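KLLA0E08119p (Kluyveromyces lactis, PDB 3VA7) probably carboxylates urea to urea-1-carboxylate (allophanate) with bicarbonate, ATP and biotin, as the urea carboxylase part of a longer enzyme. Local coordinates at residues 43-48 / 324-329; 513-518 / 798-803; 1003-1008 / 1117-1122. All coordinates share one frame; numbering follows the deposited sequence.

Contact 1. Residues 43-48 / 324-329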
# COMPACT_ATOMS: atom_id res chain seq x y z
N ALA A 43 -22.34 -13.03 -11.98
CA ALA A 43 -23.41 -12.19 -11.51
C ALA A 43 -23.36 -10.84 -12.28
O ALA A 43 -24.41 -10.37 -12.82
CB ALA A 43 -23.33 -11.99 -10.03
N VAL A 44 -22.16 -10.27 -12.37
CA VAL A 44 -21.99 -9.02 -13.05
C VAL A 44 -22.42 -9.16 -14.52
O VAL A 44 -23.07 -8.25 -15.08
CB VAL A 44 -20.53 -8.51 -12.96
CG1 VAL A 44 -20.33 -7.30 -13.87
CG2 VAL A 44 -20.15 -8.14 -11.51
N ARG A 45 -22.08 -10.28 -15.17
CA ARG A 45 -22.43 -10.40 -16.57
C ARG A 45 -23.95 -10.59 -16.78
O ARG A 45 -24.49 -10.04 -17.75
CB ARG A 45 -21.59 -11.49 -17.26
CG ARG A 45 -21.99 -11.74 -18.75
CD ARG A 45 -22.67 -13.06 -18.89
NE ARG A 45 -23.30 -13.33 -20.18
CZ ARG A 45 -24.34 -12.67 -20.68
NH1 ARG A 45 -24.89 -11.65 -20.02
NH2 ARG A 45 -24.87 -13.05 -21.84
N ILE A 46 -24.63 -11.31 -15.88
CA ILE A 46 -26.05 -11.56 -16.04
C ILE A 46 -26.71 -10.22 -15.86
O ILE A 46 -27.61 -9.85 -16.62
CB ILE A 46 -26.58 -12.61 -15.01
CG1 ILE A 46 -26.26 -14.02 -15.47
CG2 ILE A 46 -28.06 -12.49 -14.72
CD1 ILE A 46 -26.18 -15.08 -14.31
N MET A 47 -26.24 -9.46 -14.89
CA MET A 47 -26.82 -8.11 -14.68
C MET A 47 -26.71 -7.12 -15.85
O MET A 47 -27.58 -6.27 -15.99
CB MET A 47 -26.28 -7.46 -13.41
CG MET A 47 -26.69 -8.25 -12.16
SD MET A 47 -25.88 -7.67 -10.66
CE MET A 47 -26.41 -8.97 -9.53
N LYS A 48 -25.66 -7.22 -16.69
CA LYS A 48 -25.58 -6.29 -17.82
C LYS A 48 -26.73 -6.56 -18.75
O LYS A 48 -27.35 -5.62 -19.27
CB LYS A 48 -24.30 -6.45 -18.64
CG LYS A 48 -23.05 -6.03 -17.98
CD LYS A 48 -22.00 -5.58 -19.02
CE LYS A 48 -22.28 -6.07 -20.49
NZ LYS A 48 -21.59 -5.19 -21.55
N VAL A 324 -18.92 -21.32 -17.84
CA VAL A 324 -17.94 -20.24 -17.77
C VAL A 324 -17.48 -19.75 -19.17
O VAL A 324 -17.57 -18.56 -19.45
CB VAL A 324 -16.72 -20.56 -16.84
CG1 VAL A 324 -15.74 -19.33 -16.79
CG2 VAL A 324 -17.15 -21.00 -15.38
N GLU A 325 -17.11 -20.65 -20.07
CA GLU A 325 -16.62 -20.27 -21.41
C GLU A 325 -17.64 -19.77 -22.42
O GLU A 325 -17.26 -19.55 -23.59
CB GLU A 325 -15.81 -21.40 -22.10
CG GLU A 325 -16.53 -22.71 -22.21
CD GLU A 325 -16.34 -23.63 -20.99
OE1 GLU A 325 -16.22 -23.13 -19.85
OE2 GLU A 325 -16.30 -24.87 -21.18
N HIS A 326 -18.90 -19.63 -22.01
CA HIS A 326 -19.98 -19.26 -22.95
C HIS A 326 -19.70 -17.99 -23.76
O HIS A 326 -20.24 -17.84 -24.87
CB HIS A 326 -21.35 -19.13 -22.23
CG HIS A 326 -21.52 -17.83 -21.50
ND1 HIS A 326 -20.98 -17.61 -20.24
CD2 HIS A 326 -22.14 -16.67 -21.84
CE1 HIS A 326 -21.26 -16.37 -19.86
NE2 HIS A 326 -21.96 -15.78 -20.81
N PRO A 327 -18.91 -17.05 -23.22
CA PRO A 327 -18.72 -15.83 -24.05
C PRO A 327 -18.04 -16.02 -25.40
O PRO A 327 -18.30 -15.23 -26.29
CB PRO A 327 -17.86 -14.93 -23.18
CG PRO A 327 -18.12 -15.39 -21.71
CD PRO A 327 -18.33 -16.90 -21.87
N ILE A 328 -17.23 -17.05 -25.61
CA ILE A 328 -16.62 -17.13 -26.95
C ILE A 328 -17.66 -17.41 -28.04
O ILE A 328 -17.63 -16.82 -29.16
CB ILE A 328 -15.41 -18.08 -27.03
CG1 ILE A 328 -15.79 -19.51 -26.66
CG2 ILE A 328 -14.30 -17.59 -26.12
CD1 ILE A 328 -14.70 -20.47 -26.92
N THR A 329 -18.61 -18.29 -27.69
CA THR A 329 -19.79 -18.58 -28.50
C THR A 329 -20.55 -17.28 -28.83
O THR A 329 -20.98 -17.05 -29.99
CB THR A 329 -20.69 -19.62 -27.76
OG1 THR A 329 -19.94 -20.83 -27.54
CG2 THR A 329 -21.90 -19.96 -28.54

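Contact 2. Residues 513-518 / 798-803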
# COMPACT_ATOMS: atom_id res chain seq x y z
N SER A 513 25.99 3.49 -2.02
CA SER A 513 26.10 2.07 -2.27
C SER A 513 25.02 1.61 -3.23
O SER A 513 25.26 0.74 -4.10
CB SER A 513 25.98 1.27 -0.97
OG SER A 513 26.82 1.72 0.10
N PHE A 514 23.81 2.18 -3.08
CA PHE A 514 22.68 1.72 -3.89
C PHE A 514 23.04 1.99 -5.35
O PHE A 514 22.85 1.13 -6.22
CB PHE A 514 21.39 2.45 -3.51
CG PHE A 514 20.21 2.12 -4.43
CD1 PHE A 514 19.30 1.14 -4.09
CD2 PHE A 514 20.03 2.83 -5.64
CE1 PHE A 514 18.22 0.84 -4.97
CE2 PHE A 514 18.95 2.54 -6.54
CZ PHE A 514 18.03 1.54 -6.19
N ARG A 515 23.57 3.18 -5.61
CA ARG A 515 23.83 3.59 -6.98
C ARG A 515 25.09 2.93 -7.51
O ARG A 515 25.18 2.62 -8.69
CB ARG A 515 23.96 5.10 -7.09
CG ARG A 515 22.74 5.84 -6.58
CD ARG A 515 22.60 7.12 -7.28
NE ARG A 515 23.40 8.18 -6.71
CZ ARG A 515 23.88 9.22 -7.42
NH1 ARG A 515 23.67 9.32 -8.75
NH2 ARG A 515 24.62 10.13 -6.81
N LEU A 516 26.04 2.67 -6.63
CA LEU A 516 27.17 1.84 -7.04
C LEU A 516 26.63 0.51 -7.51
O LEU A 516 26.95 0.08 -8.62
CB LEU A 516 28.16 1.63 -5.90
CG LEU A 516 29.12 2.75 -5.52
CD1 LEU A 516 29.79 2.46 -4.15
CD2 LEU A 516 30.18 3.02 -6.60
N ALA A 517 25.81 -0.14 -6.66
CA ALA A 517 25.36 -1.48 -6.97
C ALA A 517 24.69 -1.43 -8.34
O ALA A 517 25.03 -2.24 -9.25
CB ALA A 517 24.41 -2.03 -5.89
N ASN A 518 23.81 -0.46 -8.55
CA ASN A 518 23.22 -0.33 -9.87
C ASN A 518 24.23 -0.22 -11.00
O ASN A 518 24.15 -0.92 -12.00
CB ASN A 518 22.18 0.79 -9.94
CG ASN A 518 20.75 0.24 -9.79
OD1 ASN A 518 20.50 -0.96 -10.10
ND2 ASN A 518 19.82 1.10 -9.34
N LYS A 798 29.58 12.51 -10.15
CA LYS A 798 30.63 12.28 -11.14
C LYS A 798 31.17 10.87 -11.02
O LYS A 798 31.50 10.24 -12.03
CB LYS A 798 31.80 13.28 -11.07
CG LYS A 798 31.44 14.76 -11.33
CD LYS A 798 30.82 15.05 -12.73
CE LYS A 798 31.92 15.45 -13.77
NZ LYS A 798 32.97 16.41 -13.20
N SER A 799 31.25 10.39 -9.79
CA SER A 799 31.73 9.05 -9.53
C SER A 799 30.76 8.10 -10.16
O SER A 799 31.17 7.24 -10.91
CB SER A 799 31.86 8.82 -8.05
OG SER A 799 32.88 9.66 -7.52
N ILE A 800 29.47 8.29 -9.94
CA ILE A 800 28.53 7.39 -10.55
C ILE A 800 28.42 7.52 -12.05
O ILE A 800 28.23 6.51 -12.73
CB ILE A 800 27.17 7.42 -9.85
CG1 ILE A 800 27.19 6.38 -8.75
CG2 ILE A 800 26.03 7.04 -10.81
CD1 ILE A 800 27.59 6.95 -7.54
N ASP A 801 28.53 8.73 -12.57
CA ASP A 801 28.26 8.95 -14.00
C ASP A 801 29.35 8.50 -14.93
O ASP A 801 29.08 7.99 -16.02
CB ASP A 801 27.94 10.43 -14.29
CG ASP A 801 26.54 10.84 -13.85
OD1 ASP A 801 26.32 12.07 -13.69
OD2 ASP A 801 25.66 9.97 -13.67
N ASN A 802 30.59 8.71 -14.51
CA ASN A 802 31.74 8.39 -15.37
C ASN A 802 32.32 7.05 -14.97
O ASN A 802 32.70 6.25 -15.85
CB ASN A 802 32.81 9.48 -15.28
CG ASN A 802 32.30 10.85 -15.76
OD1 ASN A 802 31.43 10.96 -16.64
ND2 ASN A 802 32.87 11.90 -15.17
N PHE A 803 32.38 6.82 -13.65
CA PHE A 803 32.80 5.54 -13.07
C PHE A 803 34.31 5.35 -13.29
O PHE A 803 34.73 4.37 -13.90
CB PHE A 803 31.98 4.38 -13.69
CG PHE A 803 31.64 3.25 -12.71
CD1 PHE A 803 31.26 3.52 -11.40
CD2 PHE A 803 31.65 1.90 -13.15
CE1 PHE A 803 30.90 2.47 -10.51
CE2 PHE A 803 31.29 0.83 -12.27
CZ PHE A 803 30.92 1.11 -10.97

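Contact 3. Residues 1003-1008 / 1117-1122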
# COMPACT_ATOMS: atom_id res chain seq x y z
N ASP A 1003 -11.89 29.33 16.28
CA ASP A 1003 -12.28 30.03 17.50
C ASP A 1003 -11.09 30.09 18.47
O ASP A 1003 -10.62 29.07 18.91
CB ASP A 1003 -13.49 29.32 18.14
CG ASP A 1003 -14.18 30.16 19.23
OD1 ASP A 1003 -15.43 29.98 19.39
OD2 ASP A 1003 -13.50 30.98 19.94
N PRO A 1004 -10.61 31.31 18.79
CA PRO A 1004 -9.45 31.42 19.69
C PRO A 1004 -9.66 30.84 21.08
O PRO A 1004 -8.67 30.45 21.75
CB PRO A 1004 -9.19 32.93 19.74
CG PRO A 1004 -9.67 33.39 18.39
CD PRO A 1004 -10.97 32.63 18.25
N ARG A 1005 -10.92 30.80 21.52
CA ARG A 1005 -11.29 30.16 22.81
C ARG A 1005 -11.24 28.64 22.68
O ARG A 1005 -11.66 27.94 23.61
CB ARG A 1005 -12.73 30.58 23.23
CG ARG A 1005 -12.97 32.08 23.16
CD ARG A 1005 -14.43 32.50 23.14
NE ARG A 1005 -15.13 32.30 21.87
CZ ARG A 1005 -16.36 32.78 21.61
NH1 ARG A 1005 -17.01 33.50 22.55
NH2 ARG A 1005 -16.96 32.56 20.45
N HIS A 1006 -10.81 28.11 21.53
CA HIS A 1006 -10.74 26.67 21.42
C HIS A 1006 -9.33 26.22 21.47
O HIS A 1006 -9.01 25.06 21.22
CB HIS A 1006 -11.43 26.18 20.18
CG HIS A 1006 -12.91 26.12 20.32
ND1 HIS A 1006 -13.77 26.10 19.24
CD2 HIS A 1006 -13.69 26.08 21.43
CE1 HIS A 1006 -15.01 26.05 19.68
NE2 HIS A 1006 -14.99 26.03 21.00
N ARG A 1007 -8.45 27.15 21.82
CA ARG A 1007 -7.04 26.88 21.71
C ARG A 1007 -6.56 26.70 23.10
O ARG A 1007 -6.54 27.65 23.86
CB ARG A 1007 -6.29 28.00 20.99
CG ARG A 1007 -6.82 28.21 19.63
CD ARG A 1007 -6.33 29.46 18.98
NE ARG A 1007 -6.98 29.63 17.69
CZ ARG A 1007 -6.87 30.72 16.91
NH1 ARG A 1007 -6.10 31.73 17.28
NH2 ARG A 1007 -7.55 30.79 15.76
N TYR A 1008 -6.15 25.47 23.39
CA TYR A 1008 -5.78 25.00 24.70
C TYR A 1008 -4.27 24.86 24.81
O TYR A 1008 -3.57 24.52 23.83
CB TYR A 1008 -6.45 23.65 24.87
CG TYR A 1008 -7.98 23.74 25.01
CD1 TYR A 1008 -8.56 24.92 25.49
CD2 TYR A 1008 -8.82 22.65 24.74
CE1 TYR A 1008 -9.92 25.05 25.67
CE2 TYR A 1008 -10.23 22.74 24.94
CZ TYR A 1008 -10.77 23.96 25.40
OH TYR A 1008 -12.15 24.16 25.63
N ASN A 1117 -14.87 40.39 15.98
CA ASN A 1117 -15.49 41.54 16.65
C ASN A 1117 -16.72 41.24 17.52
O ASN A 1117 -16.66 41.48 18.73
CB ASN A 1117 -15.70 42.72 15.72
CG ASN A 1117 -14.59 43.73 15.86
OD1 ASN A 1117 -14.66 44.64 16.71
ND2 ASN A 1117 -13.53 43.56 15.05
N GLU A 1118 -17.79 40.70 16.95
CA GLU A 1118 -18.97 40.34 17.73
C GLU A 1118 -18.69 39.33 18.88
O GLU A 1118 -19.64 38.69 19.37
CB GLU A 1118 -20.07 39.71 16.85
CG GLU A 1118 -20.16 40.13 15.39
CD GLU A 1118 -20.99 39.14 14.54
OE1 GLU A 1118 -21.65 39.59 13.57
OE2 GLU A 1118 -20.98 37.91 14.81
N ASN A 1119 -17.43 39.16 19.30
CA ASN A 1119 -17.03 38.13 20.28
C ASN A 1119 -15.72 38.51 20.88
O ASN A 1119 -15.17 37.78 21.71
CB ASN A 1119 -16.85 36.75 19.64
CG ASN A 1119 -18.13 36.17 19.12
OD1 ASN A 1119 -18.92 35.60 19.89
ND2 ASN A 1119 -18.34 36.25 17.81
N ILE A 1120 -15.18 39.65 20.45
CA ILE A 1120 -13.89 40.11 20.94
C ILE A 1120 -13.77 40.02 22.46
O ILE A 1120 -12.72 39.71 22.99
CB ILE A 1120 -13.57 41.56 20.46
CG1 ILE A 1120 -12.16 41.99 20.87
CG2 ILE A 1120 -14.60 42.57 20.97
CD1 ILE A 1120 -11.04 41.17 20.24
N ASP A 1121 -14.89 40.28 23.14
CA ASP A 1121 -14.93 40.41 24.59
C ASP A 1121 -14.64 39.09 25.28
O ASP A 1121 -13.70 38.98 26.10
CB ASP A 1121 -16.31 40.93 25.00
CG ASP A 1121 -16.67 42.24 24.28
OD1 ASP A 1121 -16.39 43.32 24.89
OD2 ASP A 1121 -17.18 42.18 23.11
N SER A 1122 -15.46 38.11 24.91
CA SER A 1122 -15.30 36.73 25.28
C SER A 1122 -13.91 36.18 24.92
O SER A 1122 -13.27 35.51 25.76
CB SER A 1122 -16.37 35.94 24.58
OG SER A 1122 -16.38 34.62 25.05

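Contact 1. Residues 43-48 / 324-329
In the biotin carboxylase part, a member of the ATP-grasp superfamily, R45 on helix 40-53 reaches across to H326 of segment 324-329. Helix 40-53 follows the central strand 33-36 of the parallel sheet in the N-terminal domain, whereas helix 326-333 packs against strands of the large antiparallel sheet, so the contact joins these two parts. It rests on one pair of side chains, both buried; even the closest CA atoms, those of R45 and P327, are 10.0 Å apart. R45 leaves its helix with CG anti to the backbone N (chi1 176°) and then bends at chi2, which brings NE rather than the guanidinium end to the imidazole. The two flat groups meet edge to edge, nearly coplanar, with planes 22° apart. The other ring nitrogen, ND1, is bonded to the carbonyl oxygen of Q323, which fixes the rotation of the imidazole. R45 NH2 forms salt bridges with D336 and E330, and NH1 bonds T49 OG1; those carboxylates probably balance the arginine's charge. P327 CD lies 3.2 Å above one face of the H326 ring, toward its rim. At the ring edge, R45 NE donates to H326 NE2 over 2.9 Å, nearly in both planes.

Contact 2. Residues 513-518 / 798-803
R515 and L516 on helix 511-520 meet I800 and F803 at the C-terminal end of helix 786-802, in a buried contact made by van der Waals packing. The CA atoms of L516 and I800 come within 6.7 Å. Aliphatic contact comes first: R515 CB lies 3.9 Å from I800 CG1, and the two side chains cross at about a right angle. The arginine then bends at chi3 and folds over the isoleucine, setting NH1 3.9 Å from I800 CG2. I800 CD1 sits 4.3 Å above the guanidinium plane, over its centre, so the flat cation rests one face on a hydrocarbon branch. A second apolar contact joins L516 and F803: L516 CD2 touches F803 CE1 at 4.0 Å, and the methyl comes in at the ring edge, not over a face. F803 has positive phi (71°) as the first residue to leave the helix, and its ring extends back toward helix 511-520, where it also touches R519 and V520. Charge is handled mainly outside: R515 NH2 forms a salt bridge with D797, one turn before D801, whose OD2 stays 5.3 Å from R515 NH1. L516 also touches P655 and S550. It is an apolar helix-helix interface of the carboxyltransferase part, joining helix 511-520 to helix 786-802, which follows strand 778-783, with F803 turned back to the partner helix.

Contact 3. Residues 1003-1008 / 1117-1122
R1005 reaches from the loop after strand 997-1001 to S1122 in the first turn of helix 1120-1128, and this end of the contact is the tight one. R1005 NH1 donates to S1122 OG over 2.8 Å at 153°, with the hydroxyl oxygen almost in the guanidinium plane. With chi1 at -171°, S1122 swings OG opposite its backbone N and toward the arginine. The guanidinium is held along another edge, the NE/NH2 side, by D1003: NE meets the syn lone pair of OD2 at 2.9 Å, and NH2 reaches OD1 at 3.2 Å, a side-on, two-nitrogen salt bridge. OD2 also accepts from the backbone N of R1005, closing an Asx turn at the start of the 3-10 segment 1004-1005, in the loop of the subdomain C and D region of the carboxyltransferase. A leucine in place of R1005 would probably leave D1003 without its charged mate and S1122 OG without this donor. N1119 makes the looser side: its CB lies over one guanidinium face, and OD1 stays 3.7 Å from R1005 NH2, with the amide plane turned 61° from the guanidinium. The amide's ND2 bonds instead to the carbonyl oxygen of W1115, whose side chain touches R1005.

The three contacts follow one another along the chain and do not touch. Contact 1 lies in the biotin carboxylase part, whereas contacts 2 and 3 lie in the carboxyltransferase part, with centres about 58 Å apart. The centre of contact 1 is about 54 Å from that of contact 2 and about 63 Å from that of contact 3; the nearest atoms of any two are at least about 40 Å apart. None of their residues is among those lining the biotin or urea pocket. The side chain of R515 in contact 2 comes to about 10 Å from the sodium ion bound by E764, R790 and D845.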